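Local coordinates for putative phosphatase (Bacteroides thetaiotaomicron, PDB 3KYA), which is a putative phosphatase of unestablished function that binds zinc and carries an IPT/TIG domain ahead of an apparent six-bladed beta-propeller, at residues A[121-129]-A[165-176]; A[141-151]-A[447-455]. All coordinates share one frame; numbering follows the deposited sequence.

From the N terminus, the chain reaches 121-129, then 141-151, then 165-176, and only much later 447-455, so the two contacts cross. Contact 1 closes a loop of 35 residues and adds strand 125-126 to the edge of the antiparallel sheet that ends, at its other edge, in strand 141-147. Contact 2 starts from that other edge and spans 295 residues to strand 446-452, joining the apparent first and last propeller blades, the last being a sheet that also contains strand 105-110. The contacts meet where Leu169 CD1 lies 3.7 Å from Lys151 O, and Ile167 also packs against Leu144 within the sheet of contact 1.

Contact 1. Residues A[121-129]-A[165-176]; sequences GWRDGPFDG and QLIDLKNRMLSS. With ZN (zinc ion), chain X; EDO (1,2-ethanediol), chain J.
Trp122 meets Gln165 obliquely, its CZ3 lying 3.7 Å from OE1, an oxygen hydrogen-bonded to Tyr158; the indole also stacks on His161, a residue seen to bind another zinc ion. Asp124 follows, with OD2 accepting from Ser176 OG at 2.7 Å through its syn lone pair. That hydroxyl accepts a nearly straight bond from Gln165 NE2 at 3.2 Å and lies in the amide plane of Gln165, which helps to orient it toward the carboxylate. Gly125 pairs with Leu174 in both directions, the shorter bond running from Leu174 N to Gly125 O (2.8 Å), and backbone angles that would jam a CB against the preceding carbonyl explain the glycine. This antiparallel bridge makes 125-126 the outer edge strand of what appears to be a propeller blade, next to the hairpin 165-176, whose turn carries a G1 bulge at Arg172 and Met173 opposite Asp168, which binds zinc with His153 and four waters. Pro126 forms the non-hydrogen-bonded pair with selenomethionine Met173, whose bent chain brings CE to 3.5 Å from Gly125 C. Phe127 N donates to Arg172 O, and a chi1 of -64°, CG anti to the carbonyl carbon, lays the ring over the hairpin: Arg172 CA sits 3.6 Å from the ring centroid, 12° off its normal. Phe127 CZ reaches Ile167 CG2 at 3.7 Å, while its CD2 points at the guanidinium face of Arg172, the planes 76° apart; Leu110 of the adjoining sheet also packs here. With an alanine here, a gap would probably open over Arg172 CA and beside Ile167 CG2, and the Arg172 guanidinium would lose the ring edge at its face. Asp128 OD2 takes Arg172 NH2 in a salt bridge of 2.8 Å, in the guanidinium plane, while OD1 receives a bound ethanediol.

Contact 2. Residues A[141-151]-A[447-455]; sequences NGRLAFDPLNK and SGLVYDDVK. With EDO (1,2-ethanediol), chain H; EDO (1,2-ethanediol), chain L; EDO (1,2-ethanediol), chain K.
Arg143 and Gly448 form the closest backbone pair, CA to CA 4.3 Å, on strands that run nearly parallel, 11° apart with axes 4.9 Å from each other, yet no backbone hydrogen bond joins the two: Gly142 O and Gly448 N are 3.5 Å apart at a poor angle. A CB on Gly448 would be tight against Leu144 CG. Such side-by-side packing fits the innermost strands of neighbouring propeller blades, here apparently the first and the last. Side chains supply the ties. Ser447 OG, placed between its backbone N and carbonyl carbon (chi1 58°), accepts from Gly142 N at 3.1 Å. Further along, Val450 wedges between two partners, CG1 at 3.5 Å from Leu144 CB and CG2 at 3.9 Å from Phe146 CE2, while the Phe146 ring presents its edge to the Tyr451 carbonyl. Gln376, on the inner strand 374-381, bonds to both Leu144 O and Leu449 N. At the far end Lys151 NZ forms a salt bridge with Asp452 OD1, 2.8 Å away, from above the carboxylate plane; a second one, to Asp453, is less certain because that residue has two conformers. Asp452 OD1 also accepts from Val454 N and Lys455 N in an Asx turn and motif, and a water links Asp452 OD2 to Lys151 O. Three donors on one oxygen would probably favour the ionised carboxylate, so this blade junction ends in a charged, side-chain tie.

Contact 1. Residues A[121-129]-A[165-176]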
loop_
_atom_site.group_PDB
_atom_site.type_symbol
_atom_site.label_atom_id
_atom_site.label_comp_id
_atom_site.label_asym_id
_atom_site.label_seq_id
_atom_site.Cartn_x
_atom_site.Cartn_y
_atom_site.Cartn_z
ATOM N N GLY A 121 -12.911 -37.147 -15.081
ATOM C CA GLY A 121 -14.337 -37.066 -14.754
ATOM C C GLY A 121 -14.607 -36.711 -13.298
ATOM O O GLY A 121 -13.873 -35.924 -12.691
ATOM N N TRP A 122 -15.668 -37.303 -12.751
ATOM C CA TRP A 122 -16.091 -37.096 -11.361
ATOM C C TRP A 122 -16.051 -38.415 -10.612
ATOM O O TRP A 122 -16.487 -39.460 -11.126
ATOM C CB TRP A 122 -17.513 -36.515 -11.298
ATOM C CG TRP A 122 -17.640 -35.111 -11.846
ATOM C CD1 TRP A 122 -17.374 -34.699 -13.128
ATOM C CD2 TRP A 122 -18.112 -33.945 -11.149
ATOM N NE1 TRP A 122 -17.615 -33.350 -13.254
ATOM C CE2 TRP A 122 -18.066 -32.867 -12.054
ATOM C CE3 TRP A 122 -18.548 -33.706 -9.841
ATOM C CZ2 TRP A 122 -18.456 -31.580 -11.702
ATOM C CZ3 TRP A 122 -18.929 -32.431 -9.497
ATOM C CH2 TRP A 122 -18.877 -31.381 -10.422
ATOM N N ARG A 123 -15.535 -38.357 -9.389
ATOM C CA ARG A 123 -15.428 -39.519 -8.547
ATOM C C ARG A 123 -15.359 -39.068 -7.092
ATOM O O ARG A 123 -14.544 -38.201 -6.737
ATOM C CB ARG A 123 -14.171 -40.319 -8.914
ATOM C CG ARG A 123 -13.972 -41.627 -8.102
ATOM C CD ARG A 123 -12.610 -42.294 -8.380
ATOM N NE ARG A 123 -12.434 -42.497 -9.811
ATOM C CZ ARG A 123 -13.000 -43.482 -10.513
ATOM N NH1 ARG A 123 -13.783 -44.385 -9.930
ATOM N NH2 ARG A 123 -12.788 -43.556 -11.820
ATOM N N ASP A 124 -16.230 -39.642 -6.266
ATOM C CA ASP A 124 -16.222 -39.396 -4.839
ATOM C C ASP A 124 -15.188 -40.320 -4.197
ATOM O O ASP A 124 -14.842 -41.357 -4.759
ATOM C CB ASP A 124 -17.609 -39.621 -4.229
ATOM C CG ASP A 124 -18.591 -38.497 -4.547
ATOM O OD1 ASP A 124 -18.200 -37.431 -5.077
ATOM O OD2 ASP A 124 -19.782 -38.675 -4.240
ATOM N N GLY A 125 -14.700 -39.949 -3.019
ATOM C CA GLY A 125 -13.685 -40.731 -2.331
ATOM C C GLY A 125 -12.610 -39.920 -1.622
ATOM O O GLY A 125 -12.779 -38.730 -1.363
ATOM N N PRO A 126 -11.479 -40.568 -1.315
ATOM C CA PRO A 126 -10.382 -39.940 -0.577
ATOM C C PRO A 126 -9.681 -38.806 -1.322
ATOM O O PRO A 126 -9.592 -38.829 -2.567
ATOM C CB PRO A 126 -9.410 -41.117 -0.335
ATOM C CG PRO A 126 -9.660 -42.035 -1.473
ATOM C CD PRO A 126 -11.128 -41.932 -1.765
ATOM N N PHE A 127 -9.186 -37.810 -0.581
ATOM C CA PHE A 127 -8.452 -36.719 -1.218
ATOM C C PHE A 127 -7.171 -37.227 -1.891
ATOM O O PHE A 127 -6.776 -36.706 -2.928
ATOM C CB PHE A 127 -8.018 -35.612 -0.247
ATOM C CG PHE A 127 -9.141 -34.853 0.422
ATOM C CD1 PHE A 127 -10.460 -34.933 -0.003
ATOM C CD2 PHE A 127 -8.827 -33.928 1.407
ATOM C CE1 PHE A 127 -11.457 -34.197 0.624
ATOM C CE2 PHE A 127 -9.820 -33.171 2.022
ATOM C CZ PHE A 127 -11.137 -33.311 1.627
ATOM N N ASP A 128 -6.519 -38.207 -1.264
ATOM C CA ASP A 128 -5.254 -38.761 -1.755
ATOM C C ASP A 128 -5.403 -40.183 -2.276
ATOM O O ASP A 128 -6.364 -40.873 -1.951
ATOM C CB ASP A 128 -4.229 -38.774 -0.627
ATOM C CG ASP A 128 -3.902 -37.385 -0.129
ATOM O OD1 ASP A 128 -3.713 -36.476 -0.972
ATOM O OD2 ASP A 128 -3.816 -37.212 1.103
ATOM N N GLY A 129 -4.429 -40.614 -3.071
ATOM C CA GLY A 129 -4.415 -41.959 -3.644
ATOM C C GLY A 129 -4.051 -41.911 -5.112
ATOM O O GLY A 129 -3.789 -40.833 -5.650
ATOM N N GLN A 165 -22.072 -31.217 -2.871
ATOM C CA GLN A 165 -21.066 -32.106 -2.298
ATOM C C GLN A 165 -20.514 -31.615 -0.968
ATOM O O GLN A 165 -20.564 -30.420 -0.647
ATOM C CB GLN A 165 -19.924 -32.304 -3.299
ATOM C CG GLN A 165 -20.343 -33.040 -4.574
ATOM C CD GLN A 165 -19.154 -33.369 -5.462
ATOM O OE1 GLN A 165 -18.385 -32.484 -5.850
ATOM N NE2 GLN A 165 -18.996 -34.652 -5.790
ATOM N N LEU A 166 -20.018 -32.579 -0.193
ATOM C CA LEU A 166 -19.382 -32.338 1.083
ATOM C C LEU A 166 -17.896 -32.647 0.963
ATOM O O LEU A 166 -17.513 -33.789 0.669
ATOM C CB LEU A 166 -19.980 -33.241 2.166
ATOM C CG LEU A 166 -19.269 -33.212 3.520
ATOM C CD1 LEU A 166 -19.225 -31.802 4.126
ATOM C CD2 LEU A 166 -19.933 -34.200 4.482
ATOM N N ILE A 167 -17.081 -31.620 1.202
ATOM C CA ILE A 167 -15.627 -31.734 1.281
ATOM C C ILE A 167 -15.373 -31.856 2.796
ATOM O O ILE A 167 -15.447 -30.852 3.520
ATOM C CB ILE A 167 -14.932 -30.484 0.679
ATOM C CG1 ILE A 167 -15.359 -30.275 -0.787
ATOM C CG2 ILE A 167 -13.408 -30.558 0.843
ATOM C CD1 ILE A 167 -15.139 -28.804 -1.326
ATOM N N ASP A 168 -15.117 -33.079 3.282
ATOM C CA ASP A 168 -14.946 -33.326 4.724
ATOM C C ASP A 168 -13.459 -33.242 5.039
ATOM O O ASP A 168 -12.682 -34.139 4.730
ATOM C CB ASP A 168 -15.564 -34.674 5.146
ATOM C CG ASP A 168 -15.685 -34.830 6.666
ATOM O OD1 ASP A 168 -14.783 -34.358 7.386
ATOM O OD2 ASP A 168 -16.679 -35.443 7.149
ATOM N N LEU A 169 -13.072 -32.120 5.635
ATOM C CA LEU A 169 -11.669 -31.811 5.902
ATOM C C LEU A 169 -11.056 -32.679 6.993
ATOM O O LEU A 169 -9.831 -32.812 7.069
ATOM C CB LEU A 169 -11.546 -30.327 6.273
ATOM C CG LEU A 169 -12.065 -29.362 5.202
ATOM C CD1 LEU A 169 -12.117 -27.911 5.705
ATOM C CD2 LEU A 169 -11.223 -29.477 3.921
ATOM N N LYS A 170 -11.891 -33.258 7.850
ATOM C CA LYS A 170 -11.400 -34.110 8.933
ATOM C C LYS A 170 -11.031 -35.503 8.430
ATOM O O LYS A 170 -9.923 -35.977 8.703
ATOM C CB LYS A 170 -12.429 -34.233 10.070
ATOM C CG LYS A 170 -11.957 -35.092 11.267
ATOM C CD LYS A 170 -13.111 -35.355 12.237
ATOM C CE LYS A 170 -12.684 -36.194 13.423
ATOM N NZ LYS A 170 -12.223 -37.567 13.057
ATOM N N ASN A 171 -11.946 -36.163 7.720
ATOM C CA ASN A 171 -11.639 -37.519 7.229
ATOM C C ASN A 171 -11.060 -37.512 5.809
ATOM O O ASN A 171 -10.717 -38.567 5.283
ATOM C CB ASN A 171 -12.825 -38.500 7.379
ATOM C CG ASN A 171 -13.985 -38.194 6.458
ATOM O OD1 ASN A 171 -14.970 -38.941 6.419
ATOM N ND2 ASN A 171 -13.886 -37.112 5.719
ATOM N N ARG A 172 -10.921 -36.322 5.213
ATOM C CA ARG A 172 -10.309 -36.154 3.897
ATOM C C ARG A 172 -11.018 -37.008 2.838
ATOM O O ARG A 172 -10.397 -37.805 2.132
ATOM C CB ARG A 172 -8.799 -36.440 3.970
ATOM C CG ARG A 172 -8.085 -35.465 4.923
ATOM C CD ARG A 172 -6.600 -35.695 5.050
ATOM N NE ARG A 172 -5.893 -35.697 3.763
ATOM C CZ ARG A 172 -5.463 -34.622 3.108
ATOM N NH1 ARG A 172 -5.696 -33.389 3.563
ATOM N NH2 ARG A 172 -4.820 -34.785 1.955
HETATM N N MSE A 173 -12.336 -36.824 2.775
HETATM C CA MSE A 173 -13.224 -37.553 1.884
HETATM C C MSE A 173 -14.191 -36.606 1.219
HETATM O O MSE A 173 -14.704 -35.699 1.872
HETATM C CB MSE A 173 -14.068 -38.549 2.694
HETATM C CG MSE A 173 -13.328 -39.672 3.401
HETATM SE SE MSE A 173 -12.668 -40.982 2.136
HETATM C CE MSE A 173 -14.296 -41.285 1.172
ATOM N N LEU A 174 -14.431 -36.817 -0.078
ATOM C CA LEU A 174 -15.434 -36.094 -0.849
ATOM C C LEU A 174 -16.648 -36.993 -0.995
ATOM O O LEU A 174 -16.516 -38.169 -1.359
ATOM C CB LEU A 174 -14.926 -35.744 -2.253
ATOM C CG LEU A 174 -15.878 -35.019 -3.208
ATOM C CD1 LEU A 174 -16.105 -33.570 -2.750
ATOM C CD2 LEU A 174 -15.335 -35.026 -4.640
ATOM N N SER A 175 -17.821 -36.454 -0.703
ATOM C CA SER A 175 -19.072 -37.195 -0.840
ATOM C C SER A 175 -20.143 -36.314 -1.483
ATOM O O SER A 175 -19.943 -35.093 -1.668
ATOM C CB SER A 175 -19.530 -37.754 0.529
ATOM O OG SER A 175 -19.780 -36.693 1.437
ATOM N N SER A 176 -21.268 -36.941 -1.852
ATOM C CA SER A 176 -22.398 -36.260 -2.493
ATOM C C SER A 176 -23.702 -36.553 -1.732
ATOM O O SER A 176 -24.572 -37.279 -2.230
ATOM C CB SER A 176 -22.523 -36.703 -3.947
ATOM O OG SER A 176 -21.318 -36.479 -4.650
HETATM ZN ZN ZN X . -17.659 -35.358 8.940
HETATM C C1 EDO J . -4.103 -34.549 -3.386
HETATM O O1 EDO J . -3.190 -34.112 -2.371
HETATM C C2 EDO J . -4.256 -33.459 -4.448
HETATM O O2 EDO J . -4.612 -34.031 -5.716
HETATM O O HOH W 1 -16.054 -34.889 9.778
HETATM O O HOH W 2 -18.499 -35.506 10.943
HETATM O O HOH W 3 -19.031 -36.389 8.156
HETATM O O HOH W 4 -17.274 -37.603 9.221
#

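Contact 2. Residues A[141-151]-A[447-455]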
loop_
_atom_site.group_PDB
_atom_site.type_symbol
_atom_site.label_atom_id
_atom_site.label_comp_id
_atom_site.label_asym_id
_atom_site.label_seq_id
_atom_site.Cartn_x
_atom_site.Cartn_y
_atom_site.Cartn_z
ATOM N N ASN A 141 -18.877 -24.196 -12.594
ATOM C CA ASN A 141 -18.730 -22.990 -11.772
ATOM C C ASN A 141 -19.368 -23.242 -10.400
ATOM O O ASN A 141 -20.534 -23.652 -10.319
ATOM C CB ASN A 141 -19.364 -21.807 -12.520
ATOM C CG ASN A 141 -19.122 -20.453 -11.855
ATOM O OD1 ASN A 141 -19.345 -20.282 -10.672
ATOM N ND2 ASN A 141 -18.706 -19.468 -12.657
ATOM N N GLY A 142 -18.614 -23.014 -9.322
ATOM C CA GLY A 142 -19.121 -23.317 -7.979
ATOM C C GLY A 142 -18.972 -22.255 -6.915
ATOM O O GLY A 142 -18.330 -21.228 -7.136
ATOM N N ARG A 143 -19.641 -22.490 -5.783
ATOM C CA ARG A 143 -19.558 -21.643 -4.597
ATOM C C ARG A 143 -19.364 -22.520 -3.363
ATOM O O ARG A 143 -19.863 -23.643 -3.290
ATOM C CB ARG A 143 -20.810 -20.787 -4.424
ATOM C CG ARG A 143 -21.021 -19.763 -5.535
ATOM C CD ARG A 143 -19.933 -18.687 -5.533
ATOM N NE ARG A 143 -20.256 -17.615 -6.467
ATOM C CZ ARG A 143 -20.094 -17.675 -7.788
ATOM N NH1 ARG A 143 -19.604 -18.759 -8.379
ATOM N NH2 ARG A 143 -20.424 -16.629 -8.528
ATOM N N LEU A 144 -18.665 -21.975 -2.383
ATOM C CA LEU A 144 -18.322 -22.688 -1.164
ATOM C C LEU A 144 -19.010 -22.145 0.087
ATOM O O LEU A 144 -19.268 -20.944 0.192
ATOM C CB LEU A 144 -16.803 -22.603 -0.963
ATOM C CG LEU A 144 -15.881 -23.276 -1.981
ATOM C CD1 LEU A 144 -14.408 -22.904 -1.695
ATOM C CD2 LEU A 144 -16.053 -24.807 -1.999
ATOM N N ALA A 145 -19.284 -23.028 1.054
ATOM C CA ALA A 145 -19.851 -22.606 2.344
ATOM C C ALA A 145 -19.605 -23.625 3.446
ATOM O O ALA A 145 -19.860 -24.816 3.253
ATOM C CB ALA A 145 -21.371 -22.324 2.222
ATOM N N PHE A 146 -19.071 -23.171 4.575
ATOM C CA PHE A 146 -18.896 -24.036 5.740
ATOM C C PHE A 146 -20.203 -24.260 6.496
ATOM O O PHE A 146 -21.042 -23.370 6.567
ATOM C CB PHE A 146 -17.985 -23.412 6.811
ATOM C CG PHE A 146 -16.527 -23.313 6.444
ATOM C CD1 PHE A 146 -15.756 -24.455 6.290
ATOM C CD2 PHE A 146 -15.915 -22.072 6.323
ATOM C CE1 PHE A 146 -14.401 -24.363 5.986
ATOM C CE2 PHE A 146 -14.565 -21.978 6.008
ATOM C CZ PHE A 146 -13.814 -23.116 5.840
ATOM N N ASP A 147 -20.340 -25.431 7.122
ATOM C CA ASP A 147 -21.415 -25.650 8.076
ATOM C C ASP A 147 -21.043 -24.770 9.289
ATOM O O ASP A 147 -19.991 -24.983 9.884
ATOM C CB ASP A 147 -21.480 -27.124 8.467
ATOM C CG ASP A 147 -22.584 -27.443 9.482
ATOM O OD1 ASP A 147 -23.088 -26.532 10.164
ATOM O OD2 ASP A 147 -22.930 -28.650 9.619
ATOM N N PRO A 148 -21.881 -23.767 9.646
ATOM C CA PRO A 148 -21.511 -22.909 10.787
ATOM C C PRO A 148 -21.288 -23.662 12.095
ATOM O O PRO A 148 -20.577 -23.155 12.956
ATOM C CB PRO A 148 -22.693 -21.928 10.903
ATOM C CG PRO A 148 -23.347 -21.941 9.557
ATOM C CD PRO A 148 -23.156 -23.341 9.036
ATOM N N LEU A 149 -21.852 -24.866 12.239
ATOM C CA LEU A 149 -21.681 -25.639 13.451
ATOM C C LEU A 149 -20.489 -26.599 13.374
ATOM O O LEU A 149 -20.159 -27.224 14.364
ATOM C CB LEU A 149 -22.947 -26.441 13.763
ATOM C CG LEU A 149 -24.260 -25.672 13.805
ATOM C CD1 LEU A 149 -25.393 -26.631 14.226
ATOM C CD2 LEU A 149 -24.179 -24.470 14.743
ATOM N N ASN A 150 -19.856 -26.728 12.214
ATOM C CA ASN A 150 -18.714 -27.631 12.060
ATOM C C ASN A 150 -17.886 -27.254 10.847
ATOM O O ASN A 150 -18.214 -27.622 9.715
ATOM C CB ASN A 150 -19.202 -29.088 11.966
ATOM C CG ASN A 150 -18.062 -30.089 11.817
ATOM O OD1 ASN A 150 -16.893 -29.721 11.813
ATOM N ND2 ASN A 150 -18.407 -31.360 11.692
ATOM N N LYS A 151 -16.809 -26.507 11.077
ATOM C CA LYS A 151 -15.969 -26.031 9.975
ATOM C C LYS A 151 -15.108 -27.127 9.307
ATOM O O LYS A 151 -14.382 -26.840 8.367
ATOM C CB LYS A 151 -15.149 -24.777 10.370
ATOM C CG LYS A 151 -16.034 -23.522 10.427
ATOM C CD LYS A 151 -15.240 -22.222 10.478
ATOM C CE LYS A 151 -14.488 -22.078 11.747
ATOM N NZ LYS A 151 -13.799 -20.757 11.815
ATOM N N SER A 447 -13.893 -19.537 -9.000
ATOM C CA SER A 447 -15.302 -19.165 -8.763
ATOM C C SER A 447 -15.765 -19.137 -7.299
ATOM O O SER A 447 -16.666 -18.369 -6.953
ATOM C CB SER A 447 -16.215 -20.130 -9.552
ATOM O OG SER A 447 -15.977 -21.488 -9.176
ATOM N N GLY A 448 -15.170 -19.981 -6.463
ATOM C CA GLY A 448 -15.546 -20.108 -5.054
ATOM C C GLY A 448 -14.430 -19.720 -4.100
ATOM O O GLY A 448 -13.243 -19.893 -4.417
ATOM N N LEU A 449 -14.815 -19.202 -2.932
ATOM C CA LEU A 449 -13.871 -18.729 -1.930
ATOM C C LEU A 449 -14.503 -18.675 -0.548
ATOM O O LEU A 449 -15.627 -18.169 -0.389
ATOM C CB LEU A 449 -13.383 -17.306 -2.292
ATOM C CG LEU A 449 -12.272 -16.697 -1.437
ATOM C CD1 LEU A 449 -10.967 -17.445 -1.658
ATOM C CD2 LEU A 449 -12.088 -15.177 -1.737
ATOM N N VAL A 450 -13.794 -19.218 0.437
ATOM C CA VAL A 450 -14.201 -19.127 1.852
ATOM C C VAL A 450 -12.959 -18.876 2.685
ATOM O O VAL A 450 -11.848 -19.179 2.249
ATOM C CB VAL A 450 -14.911 -20.398 2.401
ATOM C CG1 VAL A 450 -16.313 -20.515 1.856
ATOM C CG2 VAL A 450 -14.087 -21.666 2.145
ATOM N N TYR A 451 -13.152 -18.350 3.892
ATOM C CA TYR A 451 -12.060 -18.116 4.830
ATOM C C TYR A 451 -12.440 -18.652 6.193
ATOM O O TYR A 451 -13.524 -18.350 6.700
ATOM C CB TYR A 451 -11.755 -16.615 4.939
ATOM C CG TYR A 451 -10.580 -16.257 5.825
ATOM C CD1 TYR A 451 -9.267 -16.456 5.392
ATOM C CD2 TYR A 451 -10.768 -15.644 7.059
ATOM C CE1 TYR A 451 -8.171 -16.111 6.198
ATOM C CE2 TYR A 451 -9.680 -15.271 7.859
ATOM C CZ TYR A 451 -8.387 -15.506 7.419
ATOM O OH TYR A 451 -7.300 -15.141 8.201
ATOM N N ASP A 452 -11.575 -19.496 6.752
ATOM C CA ASP A 452 -11.732 -20.003 8.105
ATOM C C ASP A 452 -11.026 -18.967 8.979
ATOM O O ASP A 452 -9.783 -18.849 8.931
ATOM C CB ASP A 452 -11.112 -21.393 8.228
ATOM C CG ASP A 452 -11.280 -21.996 9.607
ATOM O OD1 ASP A 452 -11.268 -21.250 10.618
ATOM O OD2 ASP A 452 -11.386 -23.243 9.685
ATOM N N ASP A 453 -11.816 -18.226 9.770
ATOM C CA ASP A 453 -11.301 -17.133 10.605
ATOM C C ASP A 453 -10.602 -17.565 11.901
ATOM O O ASP A 453 -10.134 -16.713 12.680
ATOM C CB ASP A 453 -12.423 -16.101 10.875
ATOM C CG ASP A 453 -13.711 -16.730 11.417
ATOM O OD1 ASP A 453 -13.669 -17.853 11.961
ATOM O OD2 ASP A 453 -14.772 -16.073 11.299
ATOM N N VAL A 454 -10.521 -18.871 12.141
ATOM C CA VAL A 454 -9.852 -19.413 13.327
ATOM C C VAL A 454 -8.525 -20.032 12.875
ATOM O O VAL A 454 -7.477 -19.713 13.434
ATOM C CB VAL A 454 -10.757 -20.389 14.108
ATOM C CG1 VAL A 454 -9.965 -21.213 15.121
ATOM C CG2 VAL A 454 -11.906 -19.596 14.791
ATOM N N LYS A 455 -8.563 -20.883 11.848
ATOM C CA LYS A 455 -7.338 -21.453 11.262
ATOM C C LYS A 455 -6.588 -20.446 10.377
ATOM O O LYS A 455 -5.419 -20.668 10.034
ATOM C CB LYS A 455 -7.657 -22.733 10.479
ATOM C CG LYS A 455 -8.000 -23.900 11.387
ATOM C CD LYS A 455 -8.395 -25.161 10.624
ATOM C CE LYS A 455 -8.371 -26.369 11.549
ATOM N NZ LYS A 455 -9.271 -26.198 12.745
HETATM C C1 EDO H . -18.198 -24.159 15.385
HETATM O O1 EDO H . -17.459 -24.427 16.584
HETATM C C2 EDO H . -17.317 -24.291 14.140
HETATM O O2 EDO H . -16.719 -25.599 14.050
HETATM C C1 EDO L . -23.388 -30.907 12.870
HETATM O O1 EDO L . -23.525 -31.647 14.084
HETATM C C2 EDO L . -21.916 -30.751 12.548
HETATM O O2 EDO L . -21.423 -31.914 11.873
HETATM C C1 EDO K . -4.961 -12.454 6.176
HETATM O O1 EDO K . -4.534 -11.920 4.920
HETATM C C2 EDO K . -4.970 -13.973 6.074
HETATM O O2 EDO K . -4.812 -14.556 7.368
HETATM O O HOH W 5 -11.770 -25.388 8.254
#